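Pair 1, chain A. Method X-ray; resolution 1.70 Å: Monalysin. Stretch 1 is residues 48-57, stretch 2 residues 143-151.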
# COMPACT_ATOMS: atom_id res chain seq x y z
N TRP A 48 14.08 7.55 12.51
CA TRP A 48 13.53 8.89 12.39
C TRP A 48 12.11 8.87 12.93
O TRP A 48 11.39 7.91 12.68
CB TRP A 48 13.50 9.35 10.91
CG TRP A 48 14.83 9.28 10.21
CD1 TRP A 48 15.29 8.26 9.44
CD2 TRP A 48 15.88 10.26 10.26
NE1 TRP A 48 16.55 8.55 8.97
CE2 TRP A 48 16.94 9.78 9.45
CE3 TRP A 48 16.00 11.54 10.85
CZ2 TRP A 48 18.12 10.50 9.26
CZ3 TRP A 48 17.18 12.25 10.65
CH2 TRP A 48 18.22 11.73 9.87
N GLY A 49 11.73 9.93 13.62
CA GLY A 49 10.38 10.13 14.13
C GLY A 49 9.51 10.38 12.92
O GLY A 49 9.68 11.40 12.24
N THR A 50 8.59 9.45 12.63
CA THR A 50 7.81 9.47 11.39
C THR A 50 6.32 9.45 11.57
O THR A 50 5.80 8.64 12.33
CB THR A 50 8.27 8.28 10.53
OG1 THR A 50 9.69 8.27 10.39
CG2 THR A 50 7.59 8.24 9.15
N TYR A 51 5.61 10.31 10.81
CA TYR A 51 4.15 10.29 10.78
C TYR A 51 3.79 9.33 9.65
O TYR A 51 4.37 9.43 8.56
CB TYR A 51 3.56 11.68 10.47
CG TYR A 51 3.75 12.71 11.57
CD1 TYR A 51 4.88 13.52 11.61
CD2 TYR A 51 2.78 12.89 12.56
CE1 TYR A 51 5.05 14.48 12.61
CE2 TYR A 51 2.95 13.82 13.58
CZ TYR A 51 4.08 14.62 13.59
OH TYR A 51 4.23 15.55 14.59
N THR A 52 2.84 8.41 9.89
CA THR A 52 2.41 7.46 8.86
C THR A 52 0.91 7.42 8.80
O THR A 52 0.27 7.42 9.84
CB THR A 52 2.95 6.04 9.19
OG1 THR A 52 4.37 6.05 9.10
CG2 THR A 52 2.40 4.94 8.26
N ARG A 53 0.34 7.34 7.58
CA ARG A 53 -1.10 7.13 7.46
C ARG A 53 -1.36 6.29 6.21
O ARG A 53 -0.60 6.41 5.25
CB ARG A 53 -1.91 8.45 7.42
CG ARG A 53 -1.58 9.37 6.23
CD ARG A 53 -2.76 10.28 5.90
NE ARG A 53 -3.87 9.49 5.34
CZ ARG A 53 -5.12 9.93 5.15
NH1 ARG A 53 -5.45 11.19 5.47
NH2 ARG A 53 -6.04 9.13 4.64
N PRO A 54 -2.43 5.45 6.20
CA PRO A 54 -2.76 4.74 4.95
C PRO A 54 -3.29 5.77 3.96
O PRO A 54 -3.96 6.72 4.39
CB PRO A 54 -3.90 3.77 5.35
CG PRO A 54 -4.06 3.89 6.85
CD PRO A 54 -3.45 5.22 7.25
N VAL A 55 -3.04 5.58 2.66
CA VAL A 55 -3.56 6.55 1.67
C VAL A 55 -4.25 5.89 0.48
O VAL A 55 -5.04 6.56 -0.20
CB VAL A 55 -2.49 7.56 1.19
CG1 VAL A 55 -2.12 8.56 2.30
CG2 VAL A 55 -1.23 6.86 0.62
N PHE A 56 -3.85 4.66 0.14
CA PHE A 56 -4.39 4.03 -1.06
C PHE A 56 -4.37 2.53 -0.94
O PHE A 56 -3.63 1.98 -0.13
CB PHE A 56 -3.54 4.49 -2.27
CG PHE A 56 -4.27 4.49 -3.60
CD1 PHE A 56 -5.12 5.53 -3.94
CD2 PHE A 56 -4.08 3.46 -4.52
CE1 PHE A 56 -5.81 5.52 -5.16
CE2 PHE A 56 -4.75 3.47 -5.74
CZ PHE A 56 -5.61 4.49 -6.05
N ALA A 57 -5.18 1.86 -1.73
CA ALA A 57 -5.17 0.39 -1.77
C ALA A 57 -5.39 0.02 -3.20
O ALA A 57 -6.25 0.63 -3.85
CB ALA A 57 -6.25 -0.19 -0.88
N VAL A 143 -4.25 -7.66 -3.03
CA VAL A 143 -4.46 -6.32 -2.46
C VAL A 143 -3.17 -5.79 -1.88
O VAL A 143 -2.51 -6.45 -1.06
CB VAL A 143 -5.60 -6.31 -1.39
CG1 VAL A 143 -5.69 -4.96 -0.68
CG2 VAL A 143 -6.95 -6.71 -2.00
N VAL A 144 -2.84 -4.55 -2.27
CA VAL A 144 -1.69 -3.80 -1.75
C VAL A 144 -2.21 -2.62 -0.94
O VAL A 144 -3.09 -1.88 -1.40
CB VAL A 144 -0.76 -3.31 -2.88
CG1 VAL A 144 0.33 -2.40 -2.34
CG2 VAL A 144 -0.14 -4.49 -3.63
N LEU A 145 -1.66 -2.45 0.26
CA LEU A 145 -1.97 -1.34 1.15
C LEU A 145 -0.84 -0.34 1.04
O LEU A 145 0.33 -0.69 1.24
CB LEU A 145 -2.17 -1.79 2.62
CG LEU A 145 -3.25 -2.86 2.83
CD1 LEU A 145 -3.19 -3.46 4.24
CD2 LEU A 145 -4.67 -2.31 2.50
N VAL A 146 -1.18 0.91 0.69
CA VAL A 146 -0.21 1.99 0.48
C VAL A 146 -0.30 3.03 1.59
O VAL A 146 -1.39 3.51 1.92
CB VAL A 146 -0.38 2.65 -0.91
CG1 VAL A 146 0.71 3.71 -1.16
CG2 VAL A 146 -0.36 1.60 -2.03
N TYR A 147 0.88 3.42 2.11
CA TYR A 147 1.01 4.38 3.21
C TYR A 147 1.85 5.58 2.81
O TYR A 147 2.79 5.44 2.03
CB TYR A 147 1.66 3.69 4.45
CG TYR A 147 0.87 2.49 4.90
CD1 TYR A 147 1.02 1.25 4.27
CD2 TYR A 147 -0.15 2.61 5.84
CE1 TYR A 147 0.23 0.16 4.61
CE2 TYR A 147 -0.94 1.52 6.20
CZ TYR A 147 -0.76 0.30 5.56
OH TYR A 147 -1.53 -0.78 5.91
N ALA A 148 1.49 6.76 3.34
CA ALA A 148 2.27 7.98 3.15
C ALA A 148 3.00 8.22 4.47
O ALA A 148 2.46 7.95 5.55
CB ALA A 148 1.38 9.17 2.81
N HIS A 149 4.23 8.73 4.37
CA HIS A 149 5.04 8.93 5.54
C HIS A 149 5.73 10.29 5.49
O HIS A 149 6.13 10.74 4.41
CB HIS A 149 6.17 7.88 5.56
CG HIS A 149 5.73 6.45 5.46
ND1 HIS A 149 5.42 5.72 6.59
CD2 HIS A 149 5.53 5.68 4.37
CE1 HIS A 149 5.08 4.51 6.16
NE2 HIS A 149 5.13 4.44 4.83
N ASN A 150 5.92 10.90 6.66
CA ASN A 150 6.75 12.08 6.83
C ASN A 150 7.78 11.68 7.89
O ASN A 150 7.44 11.66 9.08
CB ASN A 150 5.99 13.35 7.27
CG ASN A 150 6.98 14.45 7.67
OD1 ASN A 150 8.21 14.29 7.56
ND2 ASN A 150 6.50 15.58 8.16
N ALA A 151 8.98 11.31 7.45
CA ALA A 151 10.10 10.96 8.33
C ALA A 151 10.75 12.30 8.65
O ALA A 151 11.46 12.87 7.81
CB ALA A 151 11.06 10.01 7.62

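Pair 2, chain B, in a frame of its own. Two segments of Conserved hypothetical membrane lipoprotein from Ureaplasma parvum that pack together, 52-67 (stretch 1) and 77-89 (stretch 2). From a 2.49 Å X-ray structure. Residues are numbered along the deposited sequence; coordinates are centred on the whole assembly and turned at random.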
# COMPACT_ATOMS: atom_id res chain seq x y z
N TYR B 52 -0.44 12.73 -12.56
CA TYR B 52 -1.65 13.41 -12.13
C TYR B 52 -1.46 14.28 -10.89
O TYR B 52 -2.45 14.54 -10.19
CB TYR B 52 -2.78 12.41 -11.85
CG TYR B 52 -3.10 11.43 -12.96
CD1 TYR B 52 -3.37 11.87 -14.27
CD2 TYR B 52 -3.13 10.06 -12.71
CE1 TYR B 52 -3.67 10.95 -15.29
CE2 TYR B 52 -3.42 9.13 -13.71
CZ TYR B 52 -3.69 9.58 -15.00
OH TYR B 52 -3.93 8.65 -15.99
N GLN B 53 -0.25 14.75 -10.59
CA GLN B 53 -0.12 15.58 -9.40
C GLN B 53 -0.78 16.95 -9.53
O GLN B 53 -0.89 17.68 -8.54
CB GLN B 53 1.34 15.75 -8.93
CG GLN B 53 2.46 15.44 -9.91
CD GLN B 53 3.84 15.44 -9.23
OE1 GLN B 53 3.96 15.68 -8.03
NE2 GLN B 53 4.89 15.15 -10.01
N ASN B 54 -1.21 17.30 -10.73
CA ASN B 54 -1.89 18.59 -10.92
C ASN B 54 -3.36 18.41 -10.53
O ASN B 54 -3.96 19.27 -9.88
CB ASN B 54 -1.79 19.04 -12.38
CG ASN B 54 -0.58 19.94 -12.65
OD1 ASN B 54 -0.12 20.06 -13.79
ND2 ASN B 54 -0.06 20.57 -11.60
N GLU B 55 -3.91 17.26 -10.90
CA GLU B 55 -5.32 16.94 -10.64
C GLU B 55 -5.67 16.15 -9.38
O GLU B 55 -6.75 16.32 -8.83
CB GLU B 55 -5.90 16.15 -11.82
CG GLU B 55 -5.56 16.67 -13.20
CD GLU B 55 -4.25 16.10 -13.74
OE1 GLU B 55 -3.18 16.33 -13.13
OE2 GLU B 55 -4.30 15.42 -14.78
N LEU B 56 -4.75 15.30 -8.92
CA LEU B 56 -5.03 14.42 -7.79
C LEU B 56 -4.00 14.34 -6.66
O LEU B 56 -2.81 14.59 -6.86
CB LEU B 56 -5.25 13.03 -8.37
CG LEU B 56 -5.06 11.74 -7.58
CD1 LEU B 56 -6.40 11.38 -7.00
CD2 LEU B 56 -4.55 10.64 -8.49
N ASP B 57 -4.48 14.04 -5.46
CA ASP B 57 -3.57 13.83 -4.34
C ASP B 57 -3.84 12.43 -3.84
O ASP B 57 -5.00 12.07 -3.57
CB ASP B 57 -3.77 14.78 -3.17
CG ASP B 57 -2.75 14.51 -2.06
OD1 ASP B 57 -1.55 14.45 -2.40
OD2 ASP B 57 -3.13 14.36 -0.87
N ILE B 58 -2.79 11.64 -3.73
CA ILE B 58 -2.89 10.26 -3.28
C ILE B 58 -2.19 10.05 -1.96
O ILE B 58 -0.98 10.29 -1.85
CB ILE B 58 -2.23 9.30 -4.25
CG1 ILE B 58 -2.90 9.32 -5.63
CG2 ILE B 58 -2.26 7.91 -3.65
CD1 ILE B 58 -2.17 8.43 -6.66
N LYS B 59 -2.93 9.56 -0.97
CA LYS B 59 -2.38 9.27 0.35
C LYS B 59 -2.74 7.84 0.72
O LYS B 59 -3.84 7.38 0.44
CB LYS B 59 -2.98 10.16 1.43
CG LYS B 59 -2.47 11.60 1.48
CD LYS B 59 -0.97 11.69 1.73
CE LYS B 59 -0.56 13.14 2.01
NZ LYS B 59 -0.94 14.09 0.92
N ILE B 60 -1.81 7.13 1.34
CA ILE B 60 -2.13 5.78 1.80
C ILE B 60 -2.38 6.04 3.28
O ILE B 60 -1.47 6.41 4.01
CB ILE B 60 -0.95 4.84 1.64
CG1 ILE B 60 -0.73 4.56 0.15
CG2 ILE B 60 -1.19 3.56 2.44
CD1 ILE B 60 0.59 3.82 -0.17
N ILE B 61 -3.61 5.89 3.75
CA ILE B 61 -3.87 6.16 5.16
C ILE B 61 -3.76 4.90 6.04
O ILE B 61 -3.52 5.01 7.25
CB ILE B 61 -5.25 6.88 5.33
CG1 ILE B 61 -6.40 5.95 4.96
CG2 ILE B 61 -5.29 8.10 4.44
CD1 ILE B 61 -7.80 6.63 5.12
N ASN B 62 -3.90 3.72 5.42
CA ASN B 62 -3.80 2.43 6.14
C ASN B 62 -3.38 1.28 5.26
O ASN B 62 -3.72 1.24 4.08
CB ASN B 62 -5.13 2.02 6.78
CG ASN B 62 -5.55 2.95 7.89
OD1 ASN B 62 -6.42 3.80 7.70
ND2 ASN B 62 -4.93 2.82 9.06
N PHE B 63 -2.63 0.36 5.83
CA PHE B 63 -2.23 -0.84 5.12
C PHE B 63 -3.02 -1.93 5.86
O PHE B 63 -3.00 -2.01 7.09
CB PHE B 63 -0.73 -1.09 5.27
CG PHE B 63 0.13 -0.26 4.34
CD1 PHE B 63 0.21 -0.56 2.99
CD2 PHE B 63 0.87 0.81 4.83
CE1 PHE B 63 1.01 0.19 2.14
CE2 PHE B 63 1.66 1.56 3.99
CZ PHE B 63 1.73 1.26 2.65
N LEU B 64 -3.72 -2.77 5.12
CA LEU B 64 -4.50 -3.84 5.73
C LEU B 64 -4.23 -5.16 5.06
O LEU B 64 -3.91 -5.20 3.88
CB LEU B 64 -5.98 -3.52 5.62
CG LEU B 64 -6.48 -2.23 6.28
CD1 LEU B 64 -7.91 -1.92 5.82
CD2 LEU B 64 -6.41 -2.39 7.79
N TYR B 65 -4.36 -6.25 5.81
CA TYR B 65 -4.16 -7.58 5.26
C TYR B 65 -5.44 -7.84 4.47
O TYR B 65 -6.54 -7.53 4.94
CB TYR B 65 -4.03 -8.61 6.38
CG TYR B 65 -2.79 -8.41 7.23
CD1 TYR B 65 -1.53 -8.24 6.64
CD2 TYR B 65 -2.86 -8.41 8.62
CE1 TYR B 65 -0.37 -8.08 7.41
CE2 TYR B 65 -1.70 -8.25 9.40
CZ TYR B 65 -0.47 -8.10 8.78
OH TYR B 65 0.68 -8.01 9.53
N PRO B 66 -5.32 -8.40 3.27
CA PRO B 66 -6.53 -8.65 2.49
C PRO B 66 -7.60 -9.43 3.24
O PRO B 66 -8.78 -9.08 3.18
CB PRO B 66 -6.00 -9.39 1.27
CG PRO B 66 -4.61 -8.78 1.11
CD PRO B 66 -4.12 -8.82 2.53
N ASP B 67 -7.18 -10.47 3.96
CA ASP B 67 -8.13 -11.28 4.71
C ASP B 67 -8.21 -11.00 6.19
O ASP B 67 -8.90 -11.72 6.91
CB ASP B 67 -7.82 -12.76 4.54
CG ASP B 67 -7.89 -13.20 3.11
OD1 ASP B 67 -8.69 -12.60 2.35
OD2 ASP B 67 -7.17 -14.16 2.75
N GLY B 77 2.12 -12.35 -0.51
CA GLY B 77 2.90 -11.13 -0.67
C GLY B 77 1.97 -10.02 -1.14
O GLY B 77 2.31 -9.21 -2.02
N THR B 78 0.81 -9.96 -0.50
CA THR B 78 -0.23 -9.00 -0.82
C THR B 78 -0.65 -8.07 0.33
O THR B 78 -0.51 -8.40 1.50
CB THR B 78 -1.46 -9.75 -1.30
OG1 THR B 78 -1.09 -10.60 -2.39
CG2 THR B 78 -2.55 -8.78 -1.73
N LEU B 79 -1.16 -6.89 -0.03
CA LEU B 79 -1.62 -5.91 0.95
C LEU B 79 -2.81 -5.18 0.35
O LEU B 79 -2.97 -5.12 -0.87
CB LEU B 79 -0.53 -4.89 1.27
CG LEU B 79 0.58 -5.22 2.28
CD1 LEU B 79 1.69 -4.19 2.12
CD2 LEU B 79 0.05 -5.21 3.70
N LYS B 80 -3.65 -4.65 1.23
CA LYS B 80 -4.82 -3.90 0.82
C LYS B 80 -4.47 -2.47 1.23
O LYS B 80 -4.32 -2.17 2.42
CB LYS B 80 -6.03 -4.43 1.59
CG LYS B 80 -7.37 -3.85 1.15
CD LYS B 80 -8.60 -4.52 1.80
CE LYS B 80 -8.83 -5.92 1.24
NZ LYS B 80 -10.06 -6.59 1.80
N LEU B 81 -4.31 -1.61 0.24
CA LEU B 81 -3.97 -0.21 0.50
C LEU B 81 -5.22 0.66 0.63
O LEU B 81 -6.00 0.81 -0.31
CB LEU B 81 -3.10 0.34 -0.62
CG LEU B 81 -1.59 0.23 -0.47
CD1 LEU B 81 -1.19 -1.23 -0.47
CD2 LEU B 81 -0.91 0.99 -1.63
N SER B 82 -5.41 1.24 1.80
CA SER B 82 -6.56 2.10 2.01
C SER B 82 -6.09 3.48 1.59
O SER B 82 -5.19 4.05 2.21
CB SER B 82 -6.95 2.07 3.49
OG SER B 82 -8.14 2.80 3.72
N LEU B 83 -6.69 4.02 0.53
CA LEU B 83 -6.30 5.32 -0.02
C LEU B 83 -7.25 6.47 0.20
O LEU B 83 -8.46 6.30 0.33
CB LEU B 83 -6.10 5.19 -1.52
CG LEU B 83 -5.21 4.06 -2.02
CD1 LEU B 83 -5.43 3.88 -3.52
CD2 LEU B 83 -3.77 4.40 -1.70
N MSE B 84 -6.67 7.67 0.24
CA MSE B 84 -7.47 8.87 0.36
C MSE B 84 -7.11 9.64 -0.91
O MSE B 84 -5.94 9.95 -1.13
CB MSE B 84 -7.09 9.69 1.58
CG MSE B 84 -7.93 10.93 1.73
SE MSE B 84 -7.63 11.91 3.35
CE MSE B 84 -5.80 12.43 2.97
N LEU B 85 -8.10 9.90 -1.75
CA LEU B 85 -7.86 10.61 -3.01
C LEU B 85 -8.54 11.98 -2.99
O LEU B 85 -9.76 12.07 -2.85
CB LEU B 85 -8.40 9.78 -4.18
CG LEU B 85 -7.94 8.32 -4.20
CD1 LEU B 85 -8.69 7.54 -5.27
CD2 LEU B 85 -6.45 8.27 -4.46
N THR B 86 -7.74 13.04 -3.12
CA THR B 86 -8.31 14.38 -3.12
C THR B 86 -8.39 14.95 -4.53
O THR B 86 -7.40 14.97 -5.27
CB THR B 86 -7.50 15.34 -2.26
OG1 THR B 86 -7.45 14.86 -0.92
CG2 THR B 86 -8.15 16.71 -2.26
N ASP B 87 -9.58 15.39 -4.91
CA ASP B 87 -9.82 15.96 -6.22
C ASP B 87 -9.38 17.41 -6.05
O ASP B 87 -10.04 18.20 -5.38
CB ASP B 87 -11.32 15.90 -6.53
CG ASP B 87 -11.66 16.41 -7.91
OD1 ASP B 87 -10.90 17.27 -8.42
OD2 ASP B 87 -12.69 15.95 -8.48
N LYS B 88 -8.26 17.77 -6.66
CA LYS B 88 -7.73 19.11 -6.54
C LYS B 88 -8.54 20.24 -7.17
O LYS B 88 -8.26 21.41 -6.91
CB LYS B 88 -6.28 19.14 -7.04
CG LYS B 88 -5.34 18.44 -6.09
CD LYS B 88 -3.88 18.55 -6.52
CE LYS B 88 -2.94 18.03 -5.44
NZ LYS B 88 -1.53 17.99 -5.92
N LYS B 89 -9.52 19.91 -8.00
CA LYS B 89 -10.33 20.96 -8.61
C LYS B 89 -11.35 21.44 -7.58
O LYS B 89 -11.27 22.57 -7.08
CB LYS B 89 -11.06 20.43 -9.86
CG LYS B 89 -12.00 21.44 -10.52
CD LYS B 89 -12.63 20.91 -11.81
CE LYS B 89 -13.46 22.01 -12.50
NZ LYS B 89 -14.12 21.59 -13.78
O HOH W 1 -5.60 12.83 -0.49
O HOH W 2 -9.12 3.18 6.28

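Two antiparallel strand pairs, each interrupted by a beta bulge, superpose with an RMSD of 0.7 Å over the N, CA and C atoms of 14 central residues. The strands run at 139° in pair 1 and 143° in pair 2, with closest axis approaches of 4.3 and 4.6 Å. The bulge falls at matched positions, between A:Pro54 and A:Phe56 in pair 1 and between B:Ile60 and B:Asn62 in pair 2. In each, one carbonyl serves two successive amides. A:Val146 O accepts from A:Val55 N at 2.7 Å and from A:Phe56 N at 3.2 Å; B:Ser82 O accepts from B:Ile61 N at 2.9 Å and, weakly, from B:Asn62 N at 3.5 Å. The extra residues, A:Val55 and B:Ile61, have similar backbone angles (phi/psi -133/-27 and -93/-22), and their CA-to-CB bonds point sideways. Before the bulge the ladders agree: A:Tyr51 with A:Asn150 matches B:Asp57 with B:Thr86, and A:Arg53 with A:Ala148 matches B:Lys59 with B:Met84, each pair joined by two backbone hydrogen bonds.

On the face carrying A:Thr50, A:Thr52 and A:His149, matched by B:Leu56, B:Ile58 and B:Leu85, the side chains change in chemical character. At its centre, pair 1 makes a polar link: A:Thr52 OG1 and A:His149 ND1 are hydrogen-bonded at 2.7 Å, the hydroxyl lying at the ring edge. Pair 2 fills the same place with hydrocarbon, B:Ile58 CG1 meeting B:Leu85 CD2 at 3.9 Å, yet the side-chain centres of A:His149 and B:Leu85 differ by merely 0.7 Å. At the next matched pair toward the bulge, A:Pro54 CB lies 3.8 Å from A:Tyr147 CE2, whereas B:Ile60 CG1 lies 3.6 Å from B:Leu83 CD2. Both contacts are apolar, one built from two rings and the other from branched chains. Beyond the bulge, small A:Ala57 reaches A:Leu145 through CB and CD2 at 4.3 Å; the B:Phe63 ring extends farther, placing CE1 3.7 Å from B:Leu81 CG. B:Ile60 CD1 also touches B:Leu81 CD2 at 3.5 Å, linking neighbouring rungs.

On the other face, A:Val55 CG1 packs on A:Ala148 CB at 3.6 Å, and B:Ile61 CG2 meets B:Met84 CB, of a selenomethionine, at 3.7 Å. The side-chain centres at A:Val55 and B:Ile61 differ by 0.9 Å, so the two bulge residues place their side chains almost alike. At the following pair, A:Phe56 CB and A:Val146 CB approach to 3.9 Å, while B:Asn62 CB and B:Ser82 CB approach to 3.8 Å. The polar ends in pair 2 share water 2, which is hydrogen-bonded to B:Asn62 OD1 at 3.1 Å and B:Ser82 OG at 2.8 Å. Basic residues match at A:Arg53 and B:Lys59 but turn to different partners within their own strands: A:Arg53 NE donates to A:Pro54 O at 2.9 Å, whereas B:Lys59 NZ forms a salt bridge with B:Asp57 OD2 at 2.8 Å.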